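PDB 5F7S: glycoside hydrolase family 31 from Trueperella pyogenes, which probably hydrolyses alpha-glycosidic bonds in oligo- or polysaccharides. Local coordinates for residues T160-F165 / E251-F256; Q313-R318 / H378-R383; V415-D420 / R478-R483. One frame throughout, in Å; residues are numbered along the deposited sequence.

Interaction 1 of 3, residues T160-F165 / E251-F256; sequences THRVKF and EVDLGF
R162 reaches E251 diagonally across two antiparallel strands rather than through its directly paired neighbour D253: its NE, not an NH end, donates to E251 OE1 at 2.7 Å. The bond is bent (145° at the hydrogen) and lies 21° out of the guanidinium plane, using the anti lone pair of OE1, away from the other oxygen. E251 gets there with CG anti to its backbone N (chi1 -169°) and an extended chain, which also lays it alongside K164, its non-hydrogen-bonded partner; K164 CG packs 3.7 Å from E251 OE2. A lysine in place of E251 would probably leave R162 NE without its acceptor and set a like charge between R162 and K164.

The backbones of V163 and V252 form the hydrogen-bonded pair, V252 N to V163 O at 2.8 Å and V163 N to V252 O at 3.0 Å. Their side chains stand side by side on the other face, V163 CG1 against V252 CB at 3.8 Å, while V252 CG2 meets F165 CE1 obliquely. Beyond the strand end L254 N donates to H161 O at 2.8 Å, and L254 CD1 reaches T160 CG2 at 3.7 Å. D253 OD1 accepts from G255 N in an Asx turn.

These are central neighbours of a six-stranded antiparallel sheet. V264 of strand 263-271 touches V163 and L254, joining this apolar face to a second sheet. The two faces thus differ in chemistry: one carries the R162–E251 ion pair, with K164 adding its aliphatic part and turning its ammonium to W131 in a cation-pi contact; the other buries V163, F165 and V252.

Interaction 2 of 3, residues Q313-R318 / H378-R383; sequences QMDRHR and HERGIR. With CA (calcium ion), chain H.
R380 stretches from the end of helix 370-379 to helix 307-320, its neighbour on the outside of the TIM barrel, and takes hold of D315 there. Its NH1 and NH2 both donate to the single atom D315 OD1, NH1 at 2.8 Å and NH2 at 3.0 Å, with the carboxylate and guanidinium nearly coplanar (9°). NH1 uses the anti lone pair of OD1, whereas NH2 arrives almost head-on to the C-O bond. The bend at chi3 of R380 (64°) turns the guanidinium edge to this oxygen. Water 1 accepts from R380 NH1 at 2.7 Å and donates to M314 O, adding a bridge to the helix backbone.

The close-packed side lies inward. M314 SD meets I382 CD1 at 4.1 Å, and both residues are buried against L377 and V327, where the helices rest on the barrel. Between helix 370-379 and strand 383-388, G381 turns the chain with positive phi in a Schellman motif, which lets I382 fold back into this core.

Outward the contact is looser. R318, exposed, lays its guanidinium flat over one face of R380, the planes 14° apart and the centres 3.8 Å apart. On this outer surface E379 OE1 binds a calcium ion at 2.6 Å together with E376 and three waters, one of which also donates to E379 OE2.

Stacking two arginines probably carries a cost in repulsion, which D315, in the plane of R380, is likely to offset in part; the edge of R380 serves the acid and its face the second arginine.

Interaction 3 of 3, residues V415-D420 / R478-R483; sequences VVKEPD and RYEDGR
K417 and R478 exchange both backbone bonds of one antiparallel hydrogen-bonded pair: K417 N donates to R478 O at 3.1 Å, almost straight at 172°, and R478 N returns to K417 O at 2.9 Å. A third bond comes from the arginine side chain. Extended from CG to NE, it runs beside the backbone of E418 and P419 until NE donates to P419 O at 3.0 Å and 171°, with the oxygen in the guanidinium plane. The backbone N and the side-chain NE of R478 thus serve carbonyls two residues apart.

V416 sits over one face of the Y479 ring, CG1 being 4.1 Å from the centroid in a CH-pi contact offset toward the rim. Its other methyl, CG2, touches Y479 CE2 at 3.5 Å. The ring hydroxyl is hydrogen-bonded to N489, and Y492 of the same helix, 485-506, packs against both V416 and Y479.

Both segments are excursions from the family 31 TIM barrel: 415-420 follows helix 400-412, whereas the loop holding 478-483 runs from strand 463-466 to helix 485-506. The isolated bridge sews these loops together. From Y479 to G482 the second loop makes a type I turn, closed by G482 N to Y479 O at 3.0 Å. D481 then serves R483 twice: OD1 accepts from the backbone N, an Asx turn, and OD2 forms a salt bridge with NH1 at 2.9 Å.

The charged ends of K417 and E480 do not pair with one another: K417 NZ donates to G413 O, and E480 OE1 is hydrogen-bonded to H414 ND1. E418 OE1 has its own mate in a salt bridge with R427.

Overall arrangement
The three contacts follow one another along the chain without interleaving. Interaction 1 belongs to the six-stranded antiparallel sheet that precedes the barrel in sequence; interactions 2 and 3 both fall in the family 31 TIM-barrel range. Interaction 2 joins helices 307-320 and 370-379 on the barrel's outer wall, whereas interaction 3 ties together loops that leave it. Interactions 1 and 3 are neighbours, with centres about 22 Å and nearest atoms about 7 Å apart, although they do not touch. Interaction 2 is remote, its centre about 53 Å from that of interaction 1, across the chain's centre, and about 44 Å from interaction 3. Interactions 1 and 3 thus lie where the beta sheet approaches the barrel loops, interaction 2 on the distant outer wall.

Interaction 1 of 3, residues T160-F165 / E251-F256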
loop_
_atom_site.group_PDB
_atom_site.type_symbol
_atom_site.label_atom_id
_atom_site.label_comp_id
_atom_site.label_asym_id
_atom_site.label_seq_id
_atom_site.Cartn_x
_atom_site.Cartn_y
_atom_site.Cartn_z
ATOM N N THR A 160 14.698 5.656 25.793
ATOM C CA THR A 160 13.241 5.487 25.819
ATOM C C THR A 160 12.824 4.991 24.438
ATOM O O THR A 160 12.929 5.721 23.451
ATOM C CB THR A 160 12.557 6.824 26.152
ATOM O OG1 THR A 160 13.183 7.396 27.298
ATOM C CG2 THR A 160 11.089 6.624 26.430
ATOM N N HIS A 161 12.304 3.770 24.377
ATOM C CA HIS A 161 12.048 3.095 23.091
ATOM C C HIS A 161 10.630 3.177 22.496
ATOM O O HIS A 161 10.478 3.239 21.277
ATOM C CB HIS A 161 12.468 1.633 23.226
ATOM C CG HIS A 161 13.829 1.454 23.823
ATOM N ND1 HIS A 161 14.989 1.671 23.113
ATOM C CD2 HIS A 161 14.215 1.090 25.071
ATOM C CE1 HIS A 161 16.032 1.458 23.899
ATOM N NE2 HIS A 161 15.590 1.106 25.094
ATOM N N ARG A 162 9.612 3.138 23.351
ATOM C CA ARG A 162 8.207 3.186 22.934
ATOM C C ARG A 162 7.356 3.791 24.021
ATOM O O ARG A 162 7.790 3.896 25.170
ATOM C CB ARG A 162 7.643 1.775 22.680
ATOM C CG ARG A 162 8.313 1.001 21.565
ATOM C CD ARG A 162 7.406 -0.091 21.014
ATOM N NE ARG A 162 7.162 -1.139 21.978
ATOM C CZ ARG A 162 7.957 -2.194 22.173
ATOM N NH1 ARG A 162 9.090 -2.350 21.501
ATOM N NH2 ARG A 162 7.621 -3.102 23.075
ATOM N N VAL A 163 6.126 4.147 23.666
ATOM C CA VAL A 163 5.169 4.687 24.639
ATOM C C VAL A 163 3.804 4.088 24.386
ATOM O O VAL A 163 3.467 3.794 23.268
ATOM C CB VAL A 163 5.114 6.242 24.638
ATOM C CG1 VAL A 163 4.640 6.796 23.317
ATOM C CG2 VAL A 163 4.212 6.761 25.750
ATOM N N LYS A 164 3.069 3.872 25.460
ATOM C CA LYS A 164 1.712 3.340 25.451
ATOM C C LYS A 164 0.847 4.320 26.175
ATOM O O LYS A 164 1.246 4.819 27.224
ATOM C CB LYS A 164 1.605 2.064 26.290
ATOM C CG LYS A 164 2.150 0.828 25.648
ATOM C CD LYS A 164 2.373 -0.291 26.665
ATOM C CE LYS A 164 1.109 -0.800 27.312
ATOM N NZ LYS A 164 1.489 -1.936 28.201
ATOM N N PHE A 165 -0.338 4.572 25.640
ATOM C CA PHE A 165 -1.315 5.404 26.314
ATOM C C PHE A 165 -2.687 4.942 25.853
ATOM O O PHE A 165 -2.782 4.124 24.948
ATOM C CB PHE A 165 -1.062 6.916 26.108
ATOM C CG PHE A 165 -1.136 7.358 24.690
ATOM C CD1 PHE A 165 -0.024 7.289 23.873
ATOM C CD2 PHE A 165 -2.319 7.853 24.173
ATOM C CE1 PHE A 165 -0.098 7.692 22.552
ATOM C CE2 PHE A 165 -2.397 8.268 22.864
ATOM C CZ PHE A 165 -1.287 8.189 22.052
ATOM N N GLU A 251 0.121 2.271 20.970
ATOM C CA GLU A 251 1.523 2.081 21.262
ATOM C C GLU A 251 2.303 2.705 20.119
ATOM O O GLU A 251 1.982 2.502 18.951
ATOM C CB GLU A 251 1.824 0.595 21.471
ATOM C CG GLU A 251 3.204 0.325 22.046
ATOM C CD GLU A 251 3.378 -1.093 22.615
ATOM O OE1 GLU A 251 4.544 -1.554 22.690
ATOM O OE2 GLU A 251 2.368 -1.748 22.995
ATOM N N VAL A 252 3.328 3.468 20.463
ATOM C CA VAL A 252 4.089 4.231 19.485
ATOM C C VAL A 252 5.589 3.960 19.574
ATOM O O VAL A 252 6.177 4.061 20.642
ATOM C CB VAL A 252 3.890 5.736 19.753
ATOM C CG1 VAL A 252 4.644 6.565 18.715
ATOM C CG2 VAL A 252 2.405 6.076 19.792
ATOM N N ASP A 253 6.207 3.634 18.447
ATOM C CA ASP A 253 7.655 3.443 18.410
ATOM C C ASP A 253 8.287 4.816 18.503
ATOM O O ASP A 253 7.808 5.754 17.842
ATOM C CB ASP A 253 8.091 2.744 17.111
ATOM C CG ASP A 253 9.604 2.685 16.955
ATOM O OD1 ASP A 253 10.304 2.491 17.974
ATOM O OD2 ASP A 253 10.105 2.853 15.810
ATOM N N LEU A 254 9.305 4.945 19.359
ATOM C CA LEU A 254 10.052 6.191 19.519
ATOM C C LEU A 254 11.373 6.169 18.744
ATOM O O LEU A 254 12.080 7.179 18.707
ATOM C CB LEU A 254 10.266 6.547 21.004
ATOM C CG LEU A 254 8.961 6.780 21.784
ATOM C CD1 LEU A 254 9.266 6.993 23.254
ATOM C CD2 LEU A 254 8.170 7.956 21.219
ATOM N N GLY A 255 11.731 5.019 18.175
ATOM C CA GLY A 255 12.866 4.928 17.259
ATOM C C GLY A 255 14.242 4.592 17.786
ATOM O O GLY A 255 14.463 4.461 19.002
ATOM N N PHE A 256 15.171 4.508 16.831
ATOM C CA PHE A 256 16.560 4.115 17.065
ATOM C C PHE A 256 17.382 5.056 17.956
ATOM O O PHE A 256 18.137 4.570 18.797
ATOM C CB PHE A 256 17.280 3.893 15.722
ATOM C CG PHE A 256 18.656 3.310 15.869
ATOM C CD1 PHE A 256 18.825 1.939 16.063
ATOM C CD2 PHE A 256 19.789 4.129 15.837
ATOM C CE1 PHE A 256 20.095 1.398 16.218
ATOM C CE2 PHE A 256 21.060 3.590 15.999
ATOM C CZ PHE A 256 21.215 2.222 16.186
#

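Interaction 2 of 3, residues Q313-R318 / H378-R383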
loop_
_atom_site.group_PDB
_atom_site.type_symbol
_atom_site.label_atom_id
_atom_site.label_comp_id
_atom_site.label_asym_id
_atom_site.label_seq_id
_atom_site.Cartn_x
_atom_site.Cartn_y
_atom_site.Cartn_z
ATOM N N GLN A 313 -5.056 -5.165 -28.736
ATOM C CA GLN A 313 -6.117 -5.009 -27.733
ATOM C C GLN A 313 -6.860 -3.693 -27.836
ATOM O O GLN A 313 -8.060 -3.662 -27.570
ATOM C CB GLN A 313 -5.582 -5.233 -26.328
ATOM C CG GLN A 313 -5.002 -6.634 -26.141
ATOM C CD GLN A 313 -6.012 -7.732 -26.364
ATOM O OE1 GLN A 313 -7.212 -7.538 -26.180
ATOM N NE2 GLN A 313 -5.534 -8.897 -26.762
ATOM N N MET A 314 -6.162 -2.621 -28.215
ATOM C CA MET A 314 -6.831 -1.351 -28.420
ATOM C C MET A 314 -7.731 -1.489 -29.650
ATOM O O MET A 314 -8.865 -1.031 -29.633
ATOM C CB MET A 314 -5.850 -0.203 -28.597
ATOM C CG MET A 314 -4.895 0.029 -27.434
ATOM S SD MET A 314 -5.638 0.387 -25.843
ATOM C CE MET A 314 -5.926 -1.270 -25.203
ATOM N N ASP A 315 -7.244 -2.144 -30.700
ATOM C CA ASP A 315 -8.077 -2.381 -31.897
ATOM C C ASP A 315 -9.324 -3.212 -31.549
ATOM O O ASP A 315 -10.389 -2.959 -32.084
ATOM C CB ASP A 315 -7.279 -3.024 -33.051
ATOM C CG ASP A 315 -6.313 -2.017 -33.770
ATOM O OD1 ASP A 315 -6.282 -0.798 -33.439
ATOM O OD2 ASP A 315 -5.583 -2.452 -34.695
ATOM N N ARG A 316 -9.207 -4.172 -30.635
ATOM C CA ARG A 316 -10.378 -4.976 -30.261
ATOM C C ARG A 316 -11.392 -4.159 -29.429
ATOM O O ARG A 316 -12.596 -4.324 -29.608
ATOM C CB ARG A 316 -9.982 -6.267 -29.537
ATOM C CG ARG A 316 -11.185 -7.119 -29.139
ATOM C CD ARG A 316 -11.801 -7.880 -30.296
ATOM N NE ARG A 316 -11.349 -9.251 -30.179
ATOM C CZ ARG A 316 -12.082 -10.280 -29.759
ATOM N NH1 ARG A 316 -13.376 -10.156 -29.503
ATOM N NH2 ARG A 316 -11.516 -11.468 -29.658
ATOM N N HIS A 317 -10.909 -3.329 -28.497
ATOM C CA HIS A 317 -11.808 -2.434 -27.737
ATOM C C HIS A 317 -12.672 -1.603 -28.697
ATOM O O HIS A 317 -13.910 -1.596 -28.590
ATOM C CB HIS A 317 -11.054 -1.500 -26.792
ATOM C CG HIS A 317 -10.776 -2.085 -25.444
ATOM N ND1 HIS A 317 -11.730 -2.134 -24.451
ATOM C CD2 HIS A 317 -9.644 -2.590 -24.901
ATOM C CE1 HIS A 317 -11.207 -2.673 -23.365
ATOM N NE2 HIS A 317 -9.939 -2.945 -23.610
ATOM N N ARG A 318 -12.024 -0.921 -29.635
ATOM C CA ARG A 318 -12.750 -0.124 -30.630
ATOM C C ARG A 318 -13.717 -0.998 -31.448
ATOM O O ARG A 318 -14.868 -0.632 -31.611
ATOM C CB ARG A 318 -11.787 0.589 -31.569
ATOM C CG ARG A 318 -12.462 1.254 -32.763
ATOM C CD ARG A 318 -11.470 1.479 -33.894
ATOM N NE ARG A 318 -10.792 2.766 -33.826
ATOM C CZ ARG A 318 -9.697 3.086 -34.525
ATOM N NH1 ARG A 318 -9.080 2.192 -35.304
ATOM N NH2 ARG A 318 -9.188 4.306 -34.410
ATOM N N HIS A 378 -3.155 8.628 -28.656
ATOM C CA HIS A 378 -3.700 9.957 -28.281
ATOM C C HIS A 378 -4.775 10.443 -29.251
ATOM O O HIS A 378 -5.773 10.985 -28.795
ATOM C CB HIS A 378 -2.650 11.070 -28.177
ATOM C CG HIS A 378 -1.775 10.978 -26.975
ATOM N ND1 HIS A 378 -0.582 11.652 -26.882
ATOM C CD2 HIS A 378 -1.881 10.240 -25.847
ATOM C CE1 HIS A 378 -0.018 11.385 -25.722
ATOM N NE2 HIS A 378 -0.776 10.517 -25.080
ATOM N N GLU A 379 -4.581 10.274 -30.569
ATOM C CA GLU A 379 -5.615 10.671 -31.552
ATOM C C GLU A 379 -6.935 9.921 -31.342
ATOM O O GLU A 379 -8.003 10.449 -31.643
ATOM C CB GLU A 379 -5.130 10.481 -32.989
ATOM C CG GLU A 379 -4.070 11.496 -33.401
ATOM C CD GLU A 379 -3.434 11.207 -34.752
ATOM O OE1 GLU A 379 -3.978 10.370 -35.526
ATOM O OE2 GLU A 379 -2.381 11.832 -35.049
ATOM N N ARG A 380 -6.847 8.692 -30.831
ATOM C CA ARG A 380 -8.022 7.869 -30.520
ATOM C C ARG A 380 -8.604 8.205 -29.131
ATOM O O ARG A 380 -9.614 7.650 -28.740
ATOM C CB ARG A 380 -7.650 6.373 -30.637
ATOM C CG ARG A 380 -7.298 5.996 -32.063
ATOM C CD ARG A 380 -6.467 4.729 -32.274
ATOM N NE ARG A 380 -7.098 3.469 -31.869
ATOM C CZ ARG A 380 -6.725 2.257 -32.306
ATOM N NH1 ARG A 380 -7.365 1.185 -31.864
ATOM N NH2 ARG A 380 -5.741 2.098 -33.198
ATOM N N GLY A 381 -7.971 9.126 -28.401
ATOM C CA GLY A 381 -8.436 9.540 -27.078
ATOM C C GLY A 381 -8.008 8.631 -25.940
ATOM O O GLY A 381 -8.668 8.578 -24.907
ATOM N N ILE A 382 -6.889 7.942 -26.116
ATOM C CA ILE A 382 -6.376 7.007 -25.121
ATOM C C ILE A 382 -5.034 7.531 -24.591
ATOM O O ILE A 382 -4.136 7.874 -25.390
ATOM C CB ILE A 382 -6.173 5.603 -25.751
ATOM C CG1 ILE A 382 -7.506 5.081 -26.339
ATOM C CG2 ILE A 382 -5.622 4.612 -24.721
ATOM C CD1 ILE A 382 -7.403 3.812 -27.174
ATOM N N ARG A 383 -4.897 7.615 -23.261
ATOM C CA ARG A 383 -3.636 8.017 -22.639
ATOM C C ARG A 383 -2.799 6.782 -22.297
ATOM O O ARG A 383 -3.328 5.675 -22.172
ATOM C CB ARG A 383 -3.830 8.926 -21.423
ATOM C CG ARG A 383 -4.008 10.414 -21.748
ATOM C CD ARG A 383 -5.360 10.725 -22.348
ATOM N NE ARG A 383 -5.523 12.137 -22.723
ATOM C CZ ARG A 383 -6.656 12.669 -23.193
ATOM N NH1 ARG A 383 -7.743 11.934 -23.349
ATOM N NH2 ARG A 383 -6.709 13.956 -23.494
HETATM CA CA CA H . -2.842 9.518 -37.718
HETATM O O HOH W 1 -8.845 1.961 -29.705
HETATM O O HOH W 2 -0.520 10.997 -37.002
HETATM O O HOH W 3 -3.697 11.264 -39.133
HETATM O O HOH W 4 -1.949 9.044 -40.031
#

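Interaction 3 of 3, residues V415-D420 / R478-R483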
loop_
_atom_site.group_PDB
_atom_site.type_symbol
_atom_site.label_atom_id
_atom_site.label_comp_id
_atom_site.label_asym_id
_atom_site.label_seq_id
_atom_site.Cartn_x
_atom_site.Cartn_y
_atom_site.Cartn_z
ATOM N N VAL A 415 21.390 7.219 -2.699
ATOM C CA VAL A 415 20.925 5.859 -2.420
ATOM C C VAL A 415 20.701 5.734 -0.938
ATOM O O VAL A 415 21.440 6.309 -0.156
ATOM C CB VAL A 415 21.921 4.742 -2.860
ATOM C CG1 VAL A 415 22.012 4.694 -4.362
ATOM C CG2 VAL A 415 23.312 4.924 -2.247
ATOM N N VAL A 416 19.678 4.980 -0.571
ATOM C CA VAL A 416 19.415 4.704 0.832
ATOM C C VAL A 416 20.620 3.872 1.295
ATOM O O VAL A 416 21.026 2.912 0.616
ATOM C CB VAL A 416 18.108 3.910 1.039
ATOM C CG1 VAL A 416 17.864 3.671 2.527
ATOM C CG2 VAL A 416 16.931 4.637 0.392
ATOM N N LYS A 417 21.211 4.248 2.423
ATOM C CA LYS A 417 22.398 3.540 2.906
ATOM C C LYS A 417 22.175 2.745 4.193
ATOM O O LYS A 417 21.261 3.031 4.940
ATOM C CB LYS A 417 23.523 4.558 3.151
ATOM C CG LYS A 417 23.813 5.477 1.981
ATOM C CD LYS A 417 24.996 6.372 2.291
ATOM C CE LYS A 417 25.279 7.330 1.153
ATOM N NZ LYS A 417 24.167 8.303 0.949
ATOM N N GLU A 418 23.041 1.756 4.428
ATOM C CA GLU A 418 23.077 0.966 5.675
ATOM C C GLU A 418 23.701 1.875 6.738
ATOM O O GLU A 418 24.210 2.939 6.406
ATOM C CB GLU A 418 23.986 -0.278 5.523
ATOM C CG GLU A 418 23.575 -1.310 4.484
ATOM C CD GLU A 418 22.387 -2.175 4.889
ATOM O OE1 GLU A 418 21.916 -2.086 6.053
ATOM O OE2 GLU A 418 21.939 -2.985 4.030
ATOM N N PRO A 419 23.693 1.458 8.021
ATOM C CA PRO A 419 24.346 2.313 9.019
ATOM C C PRO A 419 25.828 2.605 8.703
ATOM O O PRO A 419 26.268 3.734 8.904
ATOM C CB PRO A 419 24.201 1.522 10.325
ATOM C CG PRO A 419 23.717 0.161 9.942
ATOM C CD PRO A 419 22.975 0.341 8.657
ATOM N N ASP A 420 26.562 1.629 8.153
ATOM C CA ASP A 420 28.001 1.820 7.832
ATOM C C ASP A 420 28.306 2.709 6.616
ATOM O O ASP A 420 29.466 2.841 6.240
ATOM C CB ASP A 420 28.745 0.457 7.688
ATOM C CG ASP A 420 28.239 -0.396 6.517
ATOM O OD1 ASP A 420 27.433 0.112 5.706
ATOM O OD2 ASP A 420 28.648 -1.583 6.409
ATOM N N ARG A 478 20.002 4.958 6.624
ATOM C CA ARG A 478 20.276 6.395 6.565
ATOM C C ARG A 478 19.732 7.022 5.288
ATOM O O ARG A 478 19.897 6.480 4.203
ATOM C CB ARG A 478 21.773 6.630 6.642
ATOM C CG ARG A 478 22.433 6.169 7.938
ATOM C CD ARG A 478 23.910 6.566 7.914
ATOM N NE ARG A 478 24.630 6.263 9.157
ATOM C CZ ARG A 478 24.558 6.983 10.277
ATOM N NH1 ARG A 478 23.771 8.054 10.361
ATOM N NH2 ARG A 478 25.253 6.608 11.338
ATOM N N TYR A 479 19.064 8.156 5.439
ATOM C CA TYR A 479 18.522 8.899 4.310
ATOM C C TYR A 479 19.187 10.247 4.259
ATOM O O TYR A 479 19.552 10.795 5.284
ATOM C CB TYR A 479 17.006 9.078 4.433
ATOM C CG TYR A 479 16.209 7.815 4.223
ATOM C CD1 TYR A 479 15.910 6.975 5.276
ATOM C CD2 TYR A 479 15.723 7.468 2.959
ATOM C CE1 TYR A 479 15.154 5.815 5.081
ATOM C CE2 TYR A 479 14.969 6.309 2.765
ATOM C CZ TYR A 479 14.692 5.488 3.834
ATOM O OH TYR A 479 13.958 4.338 3.660
ATOM N N GLU A 480 19.349 10.787 3.060
ATOM C CA GLU A 480 19.951 12.112 2.900
ATOM C C GLU A 480 19.163 13.225 3.607
ATOM O O GLU A 480 19.762 14.225 3.964
ATOM C CB GLU A 480 20.184 12.460 1.438
ATOM C CG GLU A 480 21.331 11.693 0.798
ATOM C CD GLU A 480 21.561 12.108 -0.653
ATOM O OE1 GLU A 480 20.641 11.965 -1.489
ATOM O OE2 GLU A 480 22.673 12.553 -0.973
ATOM N N ASP A 481 17.850 13.047 3.840
ATOM C CA ASP A 481 17.063 14.056 4.586
ATOM C C ASP A 481 17.412 14.112 6.075
ATOM O O ASP A 481 16.877 14.939 6.777
ATOM C CB ASP A 481 15.530 13.904 4.399
ATOM C CG ASP A 481 14.942 12.598 5.002
ATOM O OD1 ASP A 481 15.701 11.725 5.482
ATOM O OD2 ASP A 481 13.687 12.436 4.954
ATOM N N GLY A 482 18.285 13.225 6.560
ATOM C CA GLY A 482 18.671 13.213 7.977
ATOM C C GLY A 482 17.926 12.167 8.796
ATOM O O GLY A 482 18.378 11.791 9.860
ATOM N N ARG A 483 16.789 11.687 8.305
ATOM C CA ARG A 483 16.013 10.662 9.002
ATOM C C ARG A 483 16.651 9.282 8.897
ATOM O O ARG A 483 17.338 8.978 7.929
ATOM C CB ARG A 483 14.618 10.551 8.404
ATOM C CG ARG A 483 13.736 11.763 8.598
ATOM C CD ARG A 483 12.350 11.511 7.992
ATOM N NE ARG A 483 11.425 12.573 8.361
ATOM C CZ ARG A 483 11.352 13.767 7.771
ATOM N NH1 ARG A 483 12.167 14.105 6.764
ATOM N NH2 ARG A 483 10.475 14.650 8.220
#